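Local coordinates for protein monoacylglycerol lipase (Palaeococcus ferrophilus, PDB 6QE2) that hydrolyses monoacylglycerols to glycerol and a fatty acid, as an archaeal monoglyceride lipase whose chain belongs to the alpha/beta-hydrolase clan, at residues L3-F8 and I70-E75; T61-A66 and G90-R95. One frame throughout, in Å; residues are numbered along the deposited sequence.

Interaction 1. Residues L3-F8 and I70-E75; sequences LYRAKF and IDSIIE
R5 on the edge strand reaches across to the helix and presents its guanidinium group to S72 edge-on. Both terminal nitrogens turn to the same hydroxyl oxygen: R5 NH2 donates to S72 OG at 3.2 Å with an N-H...O angle of 161°, whereas the second bond, from R5 NH1 to S72 OG, is weak at 3.5 Å. In the stronger bond the oxygen lies only 1° out of the guanidinium plane, so the group meets the hydroxyl with its rim of N-H bonds and not with its flat side. The arginine spans the gap because its chain is extended from CG to NE, which lets side chains meet although the nearest CA atoms, those of R5 and I73, are 9.4 Å apart. S72 OG stands between its own backbone N and carbonyl carbon (chi1 84°), close to the helix backbone, where it is also hydrogen-bonded to I69 O. I73 contributes the apolar part: its CG1 comes within 3.6 Å of R5 NH1, approaching the guanidinium obliquely. The contact is small, burying 95 Å² in all, and it illustrates how one long polar side chain at the border of a sheet can bridge to a helix packed over that sheet. R5 NH1 is also hydrogen-bonded to the hydroxyl of Y44, on strand 42-46, the antiparallel neighbour of strand 5-8. I73, beside the arginine, packs from helix 63-77 on Y44 and F46 of that neighbour and on V17 of strand 15-19.

Interaction 2. Residues T61-A66 and G90-R95; sequences TSVEEA and GLTVIR
Helix 88-99 leads out of the probable nucleophile elbow (GxSxG: G85, S87 and G89) of the alpha/beta-hydrolase fold, whose last glycine already lies in it, and its T92 meets the first turn of helix 63-77 through V63 and A66. The two branches of T92 divide the work. T92 OG1 sits beside the backbone N (chi1 -61°), which leaves the methyl CG2 opposite that N, where it packs on A66 CB at 3.8 Å. The hydroxyl branch faces valine: T92 OG1 lies 3.8 Å from V63 CG1 and 4.1 Å from V63 CG2. The side chains of V63 and T92 run alongside one another, pointing opposite ways, and do not meet head on; their CA atoms are only 5.9 Å apart, so the helices come close here on small side chains. The hydroxyl is not left without a polar partner among these methyls, for T92 OG1 is hydrogen-bonded to L88 O, one turn earlier in its own helix. The beginning of helix 63-77 is defined by S62 at the N-cap, whose OG accepts from E65 N at 3.0 Å; just before it, T61 OG1 donates to E65 OE1 from above the carboxylate plane. Beside the apolar core, a water links the helices: it accepts from R95 NH2 at 2.9 Å, in the guanidinium plane, and donates weakly to E64 OE2. Helix 171-186 covers this side, with N180 hydrogen-bonded to both R95 NE and E64 OE2. W48 touches both T92 and A66, and across helix 88-99 V93 and I94 pack on strand 106-110 of the central sheet.

How the interactions relate
From the N terminus, the chain first lays down strand 5-8 at one margin of the central sheet, then builds strands 15-19 and 42-46 before entering helix 63-77. Interaction 1 closes this excursion by joining that strand to the later part of the helix. Interaction 2 opens earlier on the same helix, at its first turn, and closes a shorter loop through strand 82-86 and the elbow to helix 88-99. The segments alternate along the sequence, so the loops cross instead of nesting. Helix 63-77 thus links the sheet's margin to the helix behind the probable nucleophile, and the contacts adjoin where I70 CD1 packs 4.1 Å from T92 CG2.

Interaction 1. Residues L3-F8 and I70-E75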
loop_
_atom_site.group_PDB
_atom_site.type_symbol
_atom_site.label_atom_id
_atom_site.label_comp_id
_atom_site.label_asym_id
_atom_site.label_seq_id
_atom_site.Cartn_x
_atom_site.Cartn_y
_atom_site.Cartn_z
ATOM N N LEU A 3 11.136 -14.956 -1.586
ATOM C CA LEU A 3 10.419 -13.900 -2.263
ATOM C C LEU A 3 11.204 -13.254 -3.369
ATOM O O LEU A 3 12.403 -13.429 -3.484
ATOM C CB LEU A 3 10.077 -12.796 -1.280
ATOM C CG LEU A 3 9.215 -13.092 -0.076
ATOM C CD1 LEU A 3 9.267 -11.867 0.814
ATOM C CD2 LEU A 3 7.801 -13.344 -0.542
ATOM N N TYR A 4 10.499 -12.485 -4.185
ATOM C CA TYR A 4 11.147 -11.735 -5.231
ATOM C C TYR A 4 11.492 -10.413 -4.572
ATOM O O TYR A 4 10.607 -9.681 -4.141
ATOM C CB TYR A 4 10.221 -11.494 -6.418
ATOM C CG TYR A 4 10.684 -10.337 -7.267
ATOM C CD1 TYR A 4 11.680 -10.502 -8.217
ATOM C CD2 TYR A 4 10.147 -9.073 -7.095
ATOM C CE1 TYR A 4 12.116 -9.442 -8.983
ATOM C CE2 TYR A 4 10.576 -8.007 -7.859
ATOM C CZ TYR A 4 11.561 -8.198 -8.801
ATOM O OH TYR A 4 11.989 -7.135 -9.561
ATOM N N ARG A 5 12.783 -10.132 -4.462
ATOM C CA ARG A 5 13.256 -8.903 -3.852
ATOM C C ARG A 5 14.220 -8.232 -4.812
ATOM O O ARG A 5 15.025 -8.902 -5.452
ATOM C CB ARG A 5 13.986 -9.200 -2.543
ATOM C CG ARG A 5 13.179 -9.961 -1.505
ATOM C CD ARG A 5 14.113 -10.590 -0.485
ATOM N NE ARG A 5 13.406 -11.219 0.623
ATOM C CZ ARG A 5 13.263 -10.671 1.823
ATOM N NH1 ARG A 5 13.777 -9.475 2.070
ATOM N NH2 ARG A 5 12.608 -11.314 2.776
ATOM N N ALA A 6 14.144 -6.913 -4.917
ATOM C CA ALA A 6 15.044 -6.211 -5.803
ATOM C C ALA A 6 15.423 -4.847 -5.268
ATOM O O ALA A 6 14.587 -4.134 -4.743
ATOM C CB ALA A 6 14.414 -6.064 -7.171
ATOM N N LYS A 7 16.697 -4.505 -5.389
ATOM C CA LYS A 7 17.149 -3.187 -4.970
ATOM C C LYS A 7 17.482 -2.367 -6.206
ATOM O O LYS A 7 18.159 -2.851 -7.117
ATOM C CB LYS A 7 18.375 -3.274 -4.053
ATOM C CG LYS A 7 18.136 -4.026 -2.748
ATOM C CD LYS A 7 19.288 -3.787 -1.777
ATOM C CE LYS A 7 20.489 -4.653 -2.083
ATOM N NZ LYS A 7 21.153 -5.107 -0.829
ATOM N N PHE A 8 17.025 -1.113 -6.220
ATOM C CA PHE A 8 17.218 -0.218 -7.350
ATOM C C PHE A 8 17.924 1.045 -6.877
ATOM O O PHE A 8 17.591 1.598 -5.826
ATOM C CB PHE A 8 15.886 0.168 -8.014
ATOM C CG PHE A 8 15.099 -1.001 -8.549
ATOM C CD1 PHE A 8 14.081 -1.566 -7.799
ATOM C CD2 PHE A 8 15.370 -1.523 -9.801
ATOM C CE1 PHE A 8 13.352 -2.638 -8.288
ATOM C CE2 PHE A 8 14.648 -2.594 -10.295
ATOM C CZ PHE A 8 13.638 -3.153 -9.539
ATOM N N ILE A 70 8.922 -6.693 5.969
ATOM C CA ILE A 70 9.511 -5.370 6.147
ATOM C C ILE A 70 10.565 -5.404 7.259
ATOM O O ILE A 70 11.607 -4.795 7.133
ATOM C CB ILE A 70 8.453 -4.294 6.425
ATOM C CG1 ILE A 70 7.523 -4.138 5.224
ATOM C CG2 ILE A 70 9.112 -2.969 6.756
ATOM C CD1 ILE A 70 6.259 -3.375 5.534
ATOM N N ASP A 71 10.292 -6.133 8.338
ATOM C CA ASP A 71 11.246 -6.304 9.425
ATOM C C ASP A 71 12.557 -6.835 8.860
ATOM O O ASP A 71 13.615 -6.318 9.147
ATOM C CB ASP A 71 10.740 -7.327 10.438
ATOM C CG ASP A 71 9.714 -6.770 11.387
ATOM O OD1 ASP A 71 9.623 -5.548 11.554
ATOM O OD2 ASP A 71 9.000 -7.583 11.987
ATOM N N SER A 72 12.462 -7.896 8.070
ATOM C CA SER A 72 13.612 -8.516 7.441
ATOM C C SER A 72 14.364 -7.557 6.526
ATOM O O SER A 72 15.578 -7.574 6.491
ATOM C CB SER A 72 13.193 -9.771 6.669
ATOM O OG SER A 72 12.719 -9.469 5.379
ATOM N N ILE A 73 13.640 -6.727 5.787
ATOM C CA ILE A 73 14.297 -5.775 4.900
ATOM C C ILE A 73 15.064 -4.736 5.706
ATOM O O ILE A 73 16.188 -4.364 5.350
ATOM C CB ILE A 73 13.260 -5.122 3.968
ATOM C CG1 ILE A 73 12.676 -6.164 3.007
ATOM C CG2 ILE A 73 13.883 -3.959 3.200
ATOM C CD1 ILE A 73 11.473 -5.656 2.220
ATOM N N ILE A 74 14.470 -4.239 6.796
ATOM C CA ILE A 74 15.163 -3.255 7.625
ATOM C C ILE A 74 16.397 -3.877 8.278
ATOM O O ILE A 74 17.443 -3.227 8.400
ATOM C CB ILE A 74 14.193 -2.650 8.656
ATOM C CG1 ILE A 74 13.132 -1.807 7.942
ATOM C CG2 ILE A 74 14.929 -1.791 9.675
ATOM C CD1 ILE A 74 12.073 -1.252 8.863
ATOM N N GLU A 75 16.309 -5.146 8.685
ATOM C CA GLU A 75 17.491 -5.826 9.220
ATOM C C GLU A 75 18.588 -5.943 8.168
ATOM O O GLU A 75 19.773 -5.749 8.469
ATOM C CB GLU A 75 17.124 -7.227 9.717
ATOM C CG GLU A 75 18.305 -7.948 10.387
ATOM C CD GLU A 75 17.954 -9.312 10.956
ATOM O OE1 GLU A 75 17.076 -9.417 11.838
ATOM O OE2 GLU A 75 18.601 -10.294 10.527
#

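Interaction 2. Residues T61-A66 and G90-R95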
loop_
_atom_site.group_PDB
_atom_site.type_symbol
_atom_site.label_atom_id
_atom_site.label_comp_id
_atom_site.label_asym_id
_atom_site.label_seq_id
_atom_site.Cartn_x
_atom_site.Cartn_y
_atom_site.Cartn_z
ATOM N N THR A 61 -1.901 -14.587 1.789
ATOM C CA THR A 61 -0.924 -13.956 2.659
ATOM C C THR A 61 -1.648 -13.130 3.726
ATOM O O THR A 61 -2.829 -13.314 3.969
ATOM C CB THR A 61 0.056 -13.069 1.858
ATOM O OG1 THR A 61 1.036 -12.507 2.734
ATOM C CG2 THR A 61 -0.682 -11.978 1.135
ATOM N N SER A 62 -0.937 -12.221 4.372
ATOM C CA SER A 62 -1.555 -11.395 5.400
ATOM C C SER A 62 -0.783 -10.113 5.608
ATOM O O SER A 62 0.355 -10.006 5.208
ATOM C CB SER A 62 -1.656 -12.146 6.724
ATOM O OG SER A 62 -0.393 -12.362 7.299
ATOM N N VAL A 63 -1.410 -9.147 6.263
ATOM C CA VAL A 63 -0.751 -7.889 6.552
ATOM C C VAL A 63 0.394 -8.132 7.530
ATOM O O VAL A 63 1.448 -7.545 7.418
ATOM C CB VAL A 63 -1.719 -6.865 7.157
ATOM C CG1 VAL A 63 -0.951 -5.668 7.671
ATOM C CG2 VAL A 63 -2.759 -6.451 6.133
ATOM N N GLU A 64 0.162 -9.009 8.495
ATOM C CA GLU A 64 1.165 -9.393 9.465
ATOM C C GLU A 64 2.375 -10.037 8.781
ATOM O O GLU A 64 3.498 -9.800 9.161
ATOM C CB GLU A 64 0.547 -10.336 10.490
ATOM C CG GLU A 64 -0.494 -9.669 11.369
ATOM C CD GLU A 64 -1.879 -9.610 10.756
ATOM O OE1 GLU A 64 -2.085 -10.111 9.654
ATOM O OE2 GLU A 64 -2.775 -9.054 11.393
ATOM N N GLU A 65 2.138 -10.854 7.764
ATOM C CA GLU A 65 3.231 -11.468 7.039
ATOM C C GLU A 65 4.063 -10.391 6.338
ATOM O O GLU A 65 5.276 -10.407 6.399
ATOM C CB GLU A 65 2.711 -12.489 6.040
ATOM C CG GLU A 65 3.802 -13.211 5.285
ATOM C CD GLU A 65 3.316 -14.477 4.616
ATOM O OE1 GLU A 65 2.147 -14.528 4.207
ATOM O OE2 GLU A 65 4.122 -15.418 4.495
ATOM N N ALA A 66 3.394 -9.449 5.687
ATOM C CA ALA A 66 4.086 -8.364 5.009
ATOM C C ALA A 66 4.923 -7.529 5.977
ATOM O O ALA A 66 6.027 -7.135 5.655
ATOM C CB ALA A 66 3.109 -7.483 4.262
ATOM N N GLY A 90 -0.662 0.478 1.519
ATOM C CA GLY A 90 -0.747 1.683 2.326
ATOM C C GLY A 90 -1.231 1.393 3.731
ATOM O O GLY A 90 -0.702 1.936 4.704
ATOM N N LEU A 91 -2.241 0.526 3.859
ATOM C CA LEU A 91 -2.640 0.056 5.178
ATOM C C LEU A 91 -1.479 -0.614 5.893
ATOM O O LEU A 91 -1.251 -0.381 7.086
ATOM C CB LEU A 91 -3.820 -0.909 5.045
ATOM C CG LEU A 91 -4.214 -1.672 6.310
ATOM C CD1 LEU A 91 -4.640 -0.729 7.418
ATOM C CD2 LEU A 91 -5.318 -2.672 5.997
ATOM N N THR A 92 -0.720 -1.434 5.163
ATOM C CA THR A 92 0.394 -2.172 5.753
ATOM C C THR A 92 1.468 -1.234 6.294
ATOM O O THR A 92 1.978 -1.435 7.404
ATOM C CB THR A 92 0.972 -3.126 4.706
ATOM O OG1 THR A 92 -0.045 -4.058 4.300
ATOM C CG2 THR A 92 2.159 -3.898 5.268
ATOM N N VAL A 93 1.835 -0.199 5.533
ATOM C CA VAL A 93 2.904 0.674 6.012
ATOM C C VAL A 93 2.422 1.536 7.177
ATOM O O VAL A 93 3.203 1.867 8.077
ATOM C CB VAL A 93 3.483 1.518 4.857
ATOM C CG1 VAL A 93 4.123 0.606 3.831
ATOM C CG2 VAL A 93 2.413 2.388 4.199
ATOM N N ILE A 94 1.135 1.883 7.211
ATOM C CA ILE A 94 0.594 2.565 8.380
ATOM C C ILE A 94 0.652 1.650 9.601
ATOM O O ILE A 94 1.058 2.066 10.692
ATOM C CB ILE A 94 -0.837 3.053 8.091
ATOM C CG1 ILE A 94 -0.786 4.197 7.075
ATOM C CG2 ILE A 94 -1.526 3.491 9.378
ATOM C CD1 ILE A 94 -2.120 4.533 6.453
ATOM N N ARG A 95 0.252 0.385 9.440
ATOM C CA ARG A 95 0.330 -0.551 10.557
ATOM C C ARG A 95 1.771 -0.782 10.989
ATOM O O ARG A 95 2.040 -0.957 12.182
ATOM C CB ARG A 95 -0.337 -1.874 10.190
ATOM C CG ARG A 95 -1.853 -1.772 10.036
ATOM C CD ARG A 95 -2.570 -1.587 11.386
ATOM N NE ARG A 95 -2.328 -2.719 12.281
ATOM C CZ ARG A 95 -1.947 -2.607 13.551
ATOM N NH1 ARG A 95 -1.783 -1.408 14.098
ATOM N NH2 ARG A 95 -1.744 -3.699 14.283
HETATM O O HOH W 1 -1.771 -6.370 13.161
#